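Side-chain contacts in 350aa long hypothetical aspartate-semialdehyde dehydrogenase (Sulfolobus tokodaii, PDB 2EP5), which probably reduces malonyl-CoA to malonate semialdehyde with NADPH, as a member of the aspartate-semialdehyde dehydrogenase family: residues 204-207 with 208-212; 163-166 with 167-171; 258-261 with 262-266; 94-97 with 98-102. All coordinates share one frame; numbering follows the deposited sequence.

Contact 1 of 4, residues 204-207 with 208-212; sequences EEDK and IAKEL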
loop_
_atom_site.group_PDB
_atom_site.type_symbol
_atom_site.label_atom_id
_atom_site.label_comp_id
_atom_site.label_asym_id
_atom_site.label_seq_id
_atom_site.Cartn_x
_atom_site.Cartn_y
_atom_site.Cartn_z
ATOM N N GLU A 204 9.199 -18.232 -13.918
ATOM C CA GLU A 204 8.216 -17.536 -14.741
ATOM C C GLU A 204 8.718 -17.162 -16.127
ATOM O O GLU A 204 7.997 -17.303 -17.106
ATOM C CB GLU A 204 7.747 -16.259 -14.038
ATOM C CG GLU A 204 6.458 -15.670 -14.604
ATOM C CD GLU A 204 5.229 -16.493 -14.228
ATOM O OE1 GLU A 204 5.394 -17.560 -13.579
ATOM O OE2 GLU A 204 4.101 -16.072 -14.581
ATOM N N GLU A 205 9.949 -16.674 -16.211
ATOM C CA GLU A 205 10.501 -16.242 -17.491
ATOM C C GLU A 205 10.686 -17.364 -18.509
ATOM O O GLU A 205 10.388 -17.188 -19.683
ATOM C CB GLU A 205 11.811 -15.476 -17.243
ATOM C CG GLU A 205 11.554 -14.239 -16.392
ATOM C CD GLU A 205 12.785 -13.673 -15.716
ATOM O OE1 GLU A 205 13.620 -14.447 -15.202
ATOM O OE2 GLU A 205 12.899 -12.435 -15.678
ATOM N N ASP A 206 11.148 -18.519 -18.054
ATOM C CA ASP A 206 11.348 -19.649 -18.939
ATOM C C ASP A 206 10.004 -20.208 -19.419
ATOM O O ASP A 206 9.853 -20.555 -20.593
ATOM C CB ASP A 206 12.154 -20.729 -18.224
ATOM C CG ASP A 206 12.651 -21.800 -19.171
ATOM O OD1 ASP A 206 13.313 -21.440 -20.172
ATOM O OD2 ASP A 206 12.380 -22.998 -18.917
ATOM N N LYS A 207 9.028 -20.289 -18.513
ATOM C CA LYS A 207 7.696 -20.784 -18.863
ATOM C C LYS A 207 7.018 -19.882 -19.892
ATOM O O LYS A 207 6.328 -20.359 -20.797
ATOM C CB LYS A 207 6.807 -20.858 -17.622
ATOM C CG LYS A 207 7.183 -21.939 -16.629
ATOM C CD LYS A 207 6.292 -21.864 -15.406
ATOM C CE LYS A 207 6.720 -22.863 -14.345
ATOM N NZ LYS A 207 5.989 -22.632 -13.068
ATOM N N ILE A 208 7.209 -18.574 -19.751
ATOM C CA ILE A 208 6.597 -17.633 -20.676
ATOM C C ILE A 208 7.135 -17.824 -22.082
ATOM O O ILE A 208 6.371 -18.043 -23.020
ATOM C CB ILE A 208 6.842 -16.167 -20.233
ATOM C CG1 ILE A 208 6.022 -15.869 -18.973
ATOM C CG2 ILE A 208 6.483 -15.197 -21.371
ATOM C CD1 ILE A 208 6.176 -14.453 -18.456
ATOM N N ALA A 209 8.453 -17.741 -22.223
ATOM C CA ALA A 209 9.099 -17.892 -23.523
ATOM C C ALA A 209 8.776 -19.220 -24.209
ATOM O O ALA A 209 8.371 -19.239 -25.367
ATOM C CB ALA A 209 10.620 -17.729 -23.377
ATOM N N LYS A 210 8.951 -20.327 -23.502
ATOM C CA LYS A 210 8.676 -21.631 -24.091
ATOM C C LYS A 210 7.206 -21.841 -24.439
ATOM O O LYS A 210 6.875 -22.216 -25.569
ATOM C CB LYS A 210 9.143 -22.747 -23.154
ATOM C CG LYS A 210 10.645 -22.755 -22.911
ATOM C CD LYS A 210 11.077 -24.004 -22.138
ATOM C CE LYS A 210 12.561 -23.942 -21.771
ATOM N NZ LYS A 210 13.406 -23.613 -22.960
ATOM N N GLU A 211 6.323 -21.602 -23.474
ATOM C CA GLU A 211 4.892 -21.786 -23.701
ATOM C C GLU A 211 4.365 -20.916 -24.830
ATOM O O GLU A 211 3.487 -21.328 -25.582
ATOM C CB GLU A 211 4.112 -21.510 -22.416
ATOM C CG GLU A 211 4.212 -22.636 -21.407
ATOM C CD GLU A 211 3.483 -22.329 -20.109
ATOM O OE1 GLU A 211 2.382 -21.745 -20.165
ATOM O OE2 GLU A 211 4.009 -22.683 -19.036
ATOM N N LEU A 212 4.904 -19.712 -24.955
ATOM C CA LEU A 212 4.481 -18.808 -26.020
ATOM C C LEU A 212 4.803 -19.462 -27.379
ATOM O O LEU A 212 4.092 -19.263 -28.370
ATOM C CB LEU A 212 5.213 -17.471 -25.865
ATOM C CG LEU A 212 4.415 -16.160 -25.926
ATOM C CD1 LEU A 212 3.146 -16.256 -25.112
ATOM C CD2 LEU A 212 5.295 -15.028 -25.427
#
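Ile-208 lays its CG1 branch back over the preceding helical turn, where CD1 comes within 4.0 Å of CG of Glu-204 and CG1 rests near the Glu-204 carbonyl. CG1 stands beside the backbone N (chi1 -70°) and the chain then runs straight on, which places CD1 against CG of the glutamate. Glu-204 itself bends at chi2 (73°), and its carboxylate is held by partners beyond the helix: OE2 accepts from Asn-150, Thr-152 and Gln-178. Trimming Ile-208 to an alanine would probably leave CG of Glu-204 and the Thr-152 side chain without their apolar cover. Both residues lie in the first turns of helix 204-215, in the dimerisation domain, and the Glu-204 side chain is about 5 Å from those of Cys-151 and His-244, the predicted acyl-thioester nucleophile and proton acceptor. One turn on, Glu-211 runs alongside Lys-207, pointing the same way, with OE2 3.6 Å from CB of Lys-207; its charge is answered elsewhere, by Arg-112 at OE2 and the Asn-150 backbone N at OE1. On the solvent side Asp-206 and Lys-210 form a long salt bridge, OD1 to NZ 3.5 Å; CE of Lys-210 lies closer to the carboxylate, 3.0 Å from Asp-206 OD2, with the lysine bent at its last torsion. Glu-205 turns away to pair with Arg-312 of the second subunit.

Contact 2 of 4, residues 163-166 with 167-171; sequences LIEI and ATKSK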
loop_
_atom_site.group_PDB
_atom_site.type_symbol
_atom_site.label_atom_id
_atom_site.label_comp_id
_atom_site.label_asym_id
_atom_site.label_seq_id
_atom_site.Cartn_x
_atom_site.Cartn_y
_atom_site.Cartn_z
ATOM N N LEU A 163 -0.321 -11.039 -34.592
ATOM C CA LEU A 163 0.869 -10.357 -35.105
ATOM C C LEU A 163 2.010 -11.366 -35.221
ATOM O O LEU A 163 3.188 -11.001 -35.295
ATOM C CB LEU A 163 1.284 -9.227 -34.154
ATOM C CG LEU A 163 0.228 -8.202 -33.731
ATOM C CD1 LEU A 163 0.898 -7.083 -32.937
ATOM C CD2 LEU A 163 -0.470 -7.637 -34.957
ATOM N N ILE A 164 1.648 -12.642 -35.250
ATOM C CA ILE A 164 2.634 -13.708 -35.321
ATOM C C ILE A 164 3.644 -13.574 -36.460
ATOM O O ILE A 164 4.793 -13.979 -36.309
ATOM C CB ILE A 164 1.940 -15.097 -35.405
ATOM C CG1 ILE A 164 2.990 -16.206 -35.336
ATOM C CG2 ILE A 164 1.123 -15.209 -36.684
ATOM C CD1 ILE A 164 3.797 -16.206 -34.056
ATOM N N GLU A 165 3.247 -13.000 -37.591
ATOM C CA GLU A 165 4.198 -12.885 -38.687
ATOM C C GLU A 165 5.307 -11.868 -38.421
ATOM O O GLU A 165 6.413 -11.999 -38.945
ATOM C CB GLU A 165 3.505 -12.540 -40.005
ATOM C CG GLU A 165 4.362 -12.964 -41.194
ATOM C CD GLU A 165 4.349 -11.977 -42.347
ATOM O OE1 GLU A 165 3.266 -11.776 -42.943
ATOM O OE2 GLU A 165 5.429 -11.411 -42.653
ATOM N N ILE A 166 5.009 -10.853 -37.615
ATOM C CA ILE A 166 6.003 -9.840 -37.279
ATOM C C ILE A 166 6.888 -10.378 -36.160
ATOM O O ILE A 166 8.120 -10.311 -36.239
ATOM C CB ILE A 166 5.336 -8.545 -36.791
ATOM C CG1 ILE A 166 4.406 -8.001 -37.876
ATOM C CG2 ILE A 166 6.395 -7.516 -36.440
ATOM C CD1 ILE A 166 3.603 -6.787 -37.439
ATOM N N ALA A 167 6.242 -10.920 -35.130
ATOM C CA ALA A 167 6.933 -11.478 -33.968
ATOM C C ALA A 167 7.886 -12.612 -34.337
ATOM O O ALA A 167 8.938 -12.776 -33.720
ATOM C CB ALA A 167 5.908 -11.972 -32.939
ATOM N N THR A 168 7.512 -13.397 -35.338
ATOM C CA THR A 168 8.346 -14.513 -35.774
ATOM C C THR A 168 9.672 -14.038 -36.368
ATOM O O THR A 168 10.699 -14.705 -36.228
ATOM C CB THR A 168 7.611 -15.382 -36.818
ATOM O OG1 THR A 168 6.564 -16.121 -36.170
ATOM C CG2 THR A 168 8.575 -16.345 -37.484
ATOM N N LYS A 169 9.646 -12.886 -37.029
ATOM C CA LYS A 169 10.849 -12.330 -37.638
ATOM C C LYS A 169 11.367 -11.168 -36.797
ATOM O O LYS A 169 11.421 -10.027 -37.267
ATOM C CB LYS A 169 10.551 -11.815 -39.048
ATOM C CG LYS A 169 9.922 -12.808 -40.003
ATOM C CD LYS A 169 9.587 -12.079 -41.299
ATOM C CE LYS A 169 8.730 -12.897 -42.251
ATOM N NZ LYS A 169 8.220 -12.024 -43.354
ATOM N N SER A 170 11.749 -11.449 -35.557
ATOM C CA SER A 170 12.246 -10.398 -34.683
ATOM C C SER A 170 12.805 -10.964 -33.395
ATOM O O SER A 170 12.798 -12.177 -33.171
ATOM C CB SER A 170 11.114 -9.447 -34.312
ATOM O OG SER A 170 10.273 -10.055 -33.342
ATOM N N LYS A 171 13.301 -10.061 -32.558
ATOM C CA LYS A 171 13.811 -10.416 -31.244
ATOM C C LYS A 171 12.753 -9.808 -30.323
ATOM O O LYS A 171 12.522 -8.590 -30.324
ATOM C CB LYS A 171 15.188 -9.793 -30.994
ATOM C CG LYS A 171 15.728 -9.981 -29.575
ATOM C CD LYS A 171 15.913 -11.455 -29.201
ATOM C CE LYS A 171 16.167 -11.623 -27.701
ATOM N NZ LYS A 171 16.349 -13.049 -27.295
#
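The carbonyl oxygen of Ile-164 is gripped twice by Thr-168, by OG1 at 2.8 Å and by the backbone N at 2.9 Å, the two donors arriving from opposite faces of the carbonyl plane. OG1 is placed for this by standing beside the backbone N and anti to the carbonyl carbon (chi1 -72°), which turns it back along the helix. CD1 of Ile-164 lies 3.5 Å from the same hydroxyl, its side chain slanting across that of the threonine. A valine in place of Thr-168 would probably leave the Ile-164 carbonyl with the backbone N as its one remaining donor among these groups. These bonds belong to helix 164-168, a short helix of the dimerisation domain that leads into strand 171-178 of the mixed sheet. On another face Glu-165 and Lys-169 run side by side, and NZ reaches OE2 at 2.9 Å on the anti side of the carboxylate, 30° out of its plane. The extended lysine chain covers the distance while the glutamate bends at chi2. Beyond Thr-168, Ser-170 OG donates to the Ala-167 carbonyl at 3.1 Å from above its plane, and Lys-169 N makes a weak bond to Ile-166 O. The methyl group of Ala-167 packs against Ile-250 of the neighbouring strand 244-251 and Leu-229.

Contact 3 of 4, residues 258-261 with 262-266; sequences IEEI and KKTLK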
loop_
_atom_site.group_PDB
_atom_site.type_symbol
_atom_site.label_atom_id
_atom_site.label_comp_id
_atom_site.label_asym_id
_atom_site.label_seq_id
_atom_site.Cartn_x
_atom_site.Cartn_y
_atom_site.Cartn_z
ATOM N N ILE A 258 1.229 0.842 -38.330
ATOM C CA ILE A 258 0.687 1.015 -36.992
ATOM C C ILE A 258 -0.843 0.965 -36.902
ATOM O O ILE A 258 -1.389 0.274 -36.044
ATOM C CB ILE A 258 1.197 2.332 -36.374
ATOM C CG1 ILE A 258 1.153 2.244 -34.854
ATOM C CG2 ILE A 258 0.385 3.511 -36.884
ATOM C CD1 ILE A 258 2.232 1.347 -34.285
ATOM N N GLU A 259 -1.531 1.679 -37.790
ATOM C CA GLU A 259 -2.985 1.711 -37.775
ATOM C C GLU A 259 -3.617 0.368 -38.132
ATOM O O GLU A 259 -4.652 -0.002 -37.575
ATOM C CB GLU A 259 -3.509 2.802 -38.720
ATOM C CG GLU A 259 -3.145 4.232 -38.309
ATOM C CD GLU A 259 -3.635 4.600 -36.910
ATOM O OE1 GLU A 259 -4.862 4.550 -36.668
ATOM O OE2 GLU A 259 -2.793 4.940 -36.049
ATOM N N GLU A 260 -3.011 -0.362 -39.061
ATOM C CA GLU A 260 -3.558 -1.661 -39.436
ATOM C C GLU A 260 -3.451 -2.605 -38.239
ATOM O O GLU A 260 -4.336 -3.428 -38.001
ATOM C CB GLU A 260 -2.803 -2.248 -40.632
ATOM C CG GLU A 260 -3.398 -3.562 -41.136
ATOM C CD GLU A 260 -4.742 -3.378 -41.843
ATOM O OE1 GLU A 260 -5.598 -2.619 -41.333
ATOM O OE2 GLU A 260 -4.948 -4.003 -42.908
ATOM N N ILE A 261 -2.361 -2.473 -37.486
ATOM C CA ILE A 261 -2.138 -3.292 -36.301
ATOM C C ILE A 261 -3.233 -3.035 -35.258
ATOM O O ILE A 261 -3.813 -3.973 -34.712
ATOM C CB ILE A 261 -0.735 -3.011 -35.690
ATOM C CG1 ILE A 261 0.335 -3.714 -36.532
ATOM C CG2 ILE A 261 -0.673 -3.477 -34.236
ATOM C CD1 ILE A 261 1.742 -3.498 -36.038
ATOM N N LYS A 262 -3.515 -1.765 -34.987
ATOM C CA LYS A 262 -4.554 -1.425 -34.023
ATOM C C LYS A 262 -5.875 -2.024 -34.498
ATOM O O LYS A 262 -6.650 -2.570 -33.709
ATOM C CB LYS A 262 -4.694 0.096 -33.894
ATOM C CG LYS A 262 -3.507 0.788 -33.243
ATOM C CD LYS A 262 -3.703 2.295 -33.236
ATOM C CE LYS A 262 -2.512 3.015 -32.636
ATOM N NZ LYS A 262 -2.615 4.499 -32.821
ATOM N N LYS A 263 -6.119 -1.920 -35.798
ATOM C CA LYS A 263 -7.337 -2.454 -36.384
ATOM C C LYS A 263 -7.404 -3.977 -36.239
ATOM O O LYS A 263 -8.435 -4.526 -35.850
ATOM C CB LYS A 263 -7.415 -2.073 -37.865
ATOM C CG LYS A 263 -8.668 -2.577 -38.577
ATOM C CD LYS A 263 -8.600 -2.359 -40.097
ATOM C CE LYS A 263 -8.516 -0.880 -40.467
ATOM N NZ LYS A 263 -8.360 -0.686 -41.941
ATOM N N THR A 264 -6.299 -4.651 -36.542
ATOM C CA THR A 264 -6.242 -6.108 -36.460
ATOM C C THR A 264 -6.523 -6.622 -35.048
ATOM O O THR A 264 -7.240 -7.607 -34.871
ATOM C CB THR A 264 -4.856 -6.640 -36.934
ATOM O OG1 THR A 264 -4.618 -6.226 -38.288
ATOM C CG2 THR A 264 -4.811 -8.162 -36.868
ATOM N N LEU A 265 -5.965 -5.949 -34.048
ATOM C CA LEU A 265 -6.156 -6.348 -32.657
ATOM C C LEU A 265 -7.582 -6.115 -32.159
ATOM O O LEU A 265 -8.142 -6.960 -31.463
ATOM C CB LEU A 265 -5.183 -5.593 -31.748
ATOM C CG LEU A 265 -3.680 -5.732 -32.004
ATOM C CD1 LEU A 265 -2.935 -4.771 -31.099
ATOM C CD2 LEU A 265 -3.228 -7.164 -31.752
ATOM N N LYS A 266 -8.165 -4.970 -32.508
ATOM C CA LYS A 266 -9.517 -4.647 -32.065
ATOM C C LYS A 266 -10.571 -5.499 -32.763
ATOM O O LYS A 266 -11.656 -5.718 -32.232
ATOM C CB LYS A 266 -9.819 -3.158 -32.298
ATOM C CG LYS A 266 -9.922 -2.754 -33.756
ATOM C CD LYS A 266 -10.114 -1.250 -33.920
ATOM C CE LYS A 266 -11.500 -0.781 -33.477
ATOM N NZ LYS A 266 -11.739 -0.906 -32.009
#
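Ile-261 lies side by side with Leu-265, both pointing the same way, and its CG2 meets CD1 of the leucine at 4.1 Å. The branch that does the touching is anti to the backbone N, since CG1 occupies the place beside it (chi1 -77°). Leu-265 comes back over the preceding turn, its CG 3.2 Å from the Ile-261 carbonyl oxygen, which the Leu-265 backbone N also meets in an ordinary helical bond. These two buried residues form part of the inner face of helix 258-266, an amphipathic helix packed on the mixed sheet of the dimerisation domain; Leu-265 touches Ile-313 of strand 308-316 as well as Ile-285 and Val-287 of strand 285-287. Charged pairs flank this apolar face. Lys-262 extends fully beyond CG and brings NZ to OE2 of Glu-259 at 3.3 Å, on the syn side and 25° out of the carboxylate plane; the glutamate folds at chi2 (-58°) to receive it. The lysine's aliphatic shaft meanwhile passes the Ile-258 carbonyl and touches Ile-313. A second pair of the same spacing joins Glu-260 to Lys-263, but its bond is weak, NZ to OE1 3.4 Å, and CD of the lysine is about as near to that oxygen. Glu-260 O takes two donors from Thr-264: the backbone N at 2.7 Å, and OG1 at 2.8 Å from above the carbonyl plane. The Thr-264 side chain also touches Pro-162, just ahead of helix 164-168.

Contact 4 of 4, residues 94-97 with 98-102; sequences ELEL and VKNGK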
loop_
_atom_site.group_PDB
_atom_site.type_symbol
_atom_site.label_atom_id
_atom_site.label_comp_id
_atom_site.label_asym_id
_atom_site.label_seq_id
_atom_site.Cartn_x
_atom_site.Cartn_y
_atom_site.Cartn_z
ATOM N N GLU A 94 -3.036 -35.944 -11.690
ATOM C CA GLU A 94 -3.606 -35.888 -13.023
ATOM C C GLU A 94 -3.216 -37.075 -13.895
ATOM O O GLU A 94 -4.003 -37.521 -14.725
ATOM C CB GLU A 94 -3.205 -34.579 -13.699
ATOM C CG GLU A 94 -3.697 -33.344 -12.952
ATOM C CD GLU A 94 -3.359 -32.041 -13.665
ATOM O OE1 GLU A 94 -2.722 -32.090 -14.745
ATOM O OE2 GLU A 94 -3.729 -30.970 -13.139
ATOM N N LEU A 95 -2.005 -37.590 -13.714
ATOM C CA LEU A 95 -1.554 -38.719 -14.521
ATOM C C LEU A 95 -2.367 -39.968 -14.218
ATOM O O LEU A 95 -2.793 -40.674 -15.138
ATOM C CB LEU A 95 -0.069 -39.002 -14.274
ATOM C CG LEU A 95 0.565 -40.153 -15.062
ATOM C CD1 LEU A 95 0.344 -39.955 -16.568
ATOM C CD2 LEU A 95 2.053 -40.210 -14.744
ATOM N N GLU A 96 -2.582 -40.235 -12.929
ATOM C CA GLU A 96 -3.352 -41.403 -12.520
ATOM C C GLU A 96 -4.779 -41.357 -13.022
ATOM O O GLU A 96 -5.327 -42.390 -13.425
ATOM C CB GLU A 96 -3.351 -41.555 -10.996
ATOM C CG GLU A 96 -2.168 -42.347 -10.487
ATOM C CD GLU A 96 -1.970 -43.649 -11.262
ATOM O OE1 GLU A 96 -2.869 -44.522 -11.208
ATOM O OE2 GLU A 96 -0.920 -43.790 -11.933
ATOM N N LEU A 97 -5.376 -40.166 -12.998
ATOM C CA LEU A 97 -6.748 -39.991 -13.464
ATOM C C LEU A 97 -6.852 -40.290 -14.955
ATOM O O LEU A 97 -7.736 -41.032 -15.384
ATOM C CB LEU A 97 -7.244 -38.564 -13.184
ATOM C CG LEU A 97 -7.520 -38.227 -11.715
ATOM C CD1 LEU A 97 -7.870 -36.744 -11.572
ATOM C CD2 LEU A 97 -8.646 -39.114 -11.192
ATOM N N VAL A 98 -5.941 -39.712 -15.735
ATOM C CA VAL A 98 -5.923 -39.914 -17.179
ATOM C C VAL A 98 -5.630 -41.371 -17.530
ATOM O O VAL A 98 -6.137 -41.885 -18.526
ATOM C CB VAL A 98 -4.873 -39.002 -17.857
ATOM C CG1 VAL A 98 -4.667 -39.417 -19.311
ATOM C CG2 VAL A 98 -5.342 -37.564 -17.803
ATOM N N LYS A 99 -4.811 -42.033 -16.718
ATOM C CA LYS A 99 -4.498 -43.437 -16.957
ATOM C C LYS A 99 -5.744 -44.291 -16.716
ATOM O O LYS A 99 -5.931 -45.330 -17.347
ATOM C CB LYS A 99 -3.375 -43.908 -16.034
ATOM C CG LYS A 99 -1.985 -43.511 -16.480
ATOM C CD LYS A 99 -0.942 -44.095 -15.541
ATOM C CE LYS A 99 0.472 -43.802 -16.016
ATOM N NZ LYS A 99 1.481 -44.409 -15.100
ATOM N N ASN A 100 -6.597 -43.847 -15.798
ATOM C CA ASN A 100 -7.816 -44.582 -15.497
ATOM C C ASN A 100 -8.943 -44.242 -16.457
ATOM O O ASN A 100 -10.067 -44.689 -16.270
ATOM C CB ASN A 100 -8.262 -44.315 -14.060
ATOM C CG ASN A 100 -7.496 -45.145 -13.054
ATOM O OD1 ASN A 100 -7.599 -46.372 -13.044
ATOM N ND2 ASN A 100 -6.718 -44.485 -12.206
ATOM N N GLY A 101 -8.643 -43.447 -17.479
ATOM C CA GLY A 101 -9.656 -43.101 -18.463
ATOM C C GLY A 101 -10.380 -41.771 -18.320
ATOM O O GLY A 101 -11.254 -41.457 -19.126
ATOM N N LYS A 102 -10.038 -40.983 -17.312
ATOM C CA LYS A 102 -10.697 -39.692 -17.115
ATOM C C LYS A 102 -10.243 -38.633 -18.111
ATOM O O LYS A 102 -9.089 -38.637 -18.544
ATOM C CB LYS A 102 -10.427 -39.166 -15.703
ATOM C CG LYS A 102 -11.044 -39.991 -14.583
ATOM C CD LYS A 102 -12.500 -39.621 -14.322
ATOM C CE LYS A 102 -13.408 -39.951 -15.487
ATOM N NZ LYS A 102 -14.805 -39.560 -15.192
#
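Asn-100 turns its amide back to the last turn of the helix, where ND2 meets the Glu-96 carbonyl oxygen at 2.8 Å in a weak, bent bond (125° at the hydrogen). The same oxygen takes the Asn-100 backbone N at 3.1 Å, so Asn-100 supplies both donors, the side-chain one weakly. The Glu-96 carboxylate stands nearly perpendicular to that amide, their planes 82° apart, with OE1 4.0 Å from ND2. The next carbonyl, of Leu-97, accepts from Lys-102 N at 3.0 Å, and Gly-101 N bonds to Val-98 O at 3.1 Å. This pair is the Schellman motif that ends helix 87-99, the helix of the beta-alpha-beta unit between strands 80-83 and 103-106 in the nucleotide-binding domain. Gly-101, the C-prime residue, takes a positive phi (98°) at which any side chain would collide with the preceding carbonyl oxygen. CB of Lys-102 closes over the turn to 4.1 Å from CB of Leu-97, while NZ leads off to the backbone oxygens of Val-78 and His-75. Lys-99, extended beyond CG, crosses Leu-95 with its CE 3.8 Å from CG of the leucine; its NZ lies 4.0 Å from Glu-96 OE2, too far for a salt bridge, though the opposite charges probably still favour each other. Buried Glu-94 has its own partners, Lys-147 at OE1 and Ser-106 and Ser-83 at OE2. Glu-96 O keeps its i+4 partner in Asn-100 N, whereas Leu-97 O and Val-98 O are satisfied by the Schellman donors, so the helix ends with these carbonyls paired just before strand 103-106.

Contacts 1, 2 and 3 share the dimerisation domain, whereas contact 4 sits in the nucleotide-binding domain, its centre about 43 Å from that of contact 3, on the opposite side of the chain's centre. Contacts 2 and 3 touch directly: Ile-166 CD1 meets Ile-261 CD1 at 4.0 Å, and Leu-163 packs on both Ile-261 and Leu-265, so that helices 164-168 and 258-266 share an apolar seam. Contact 1 lies about 16 Å from contact 2, centre to centre, without touching it. It alone approaches the predicted catalytic residues Cys-151 and His-244; the other three lie away from them. Contacts 1 and 2 also reach the second subunit, through Glu-205 and Lys-171.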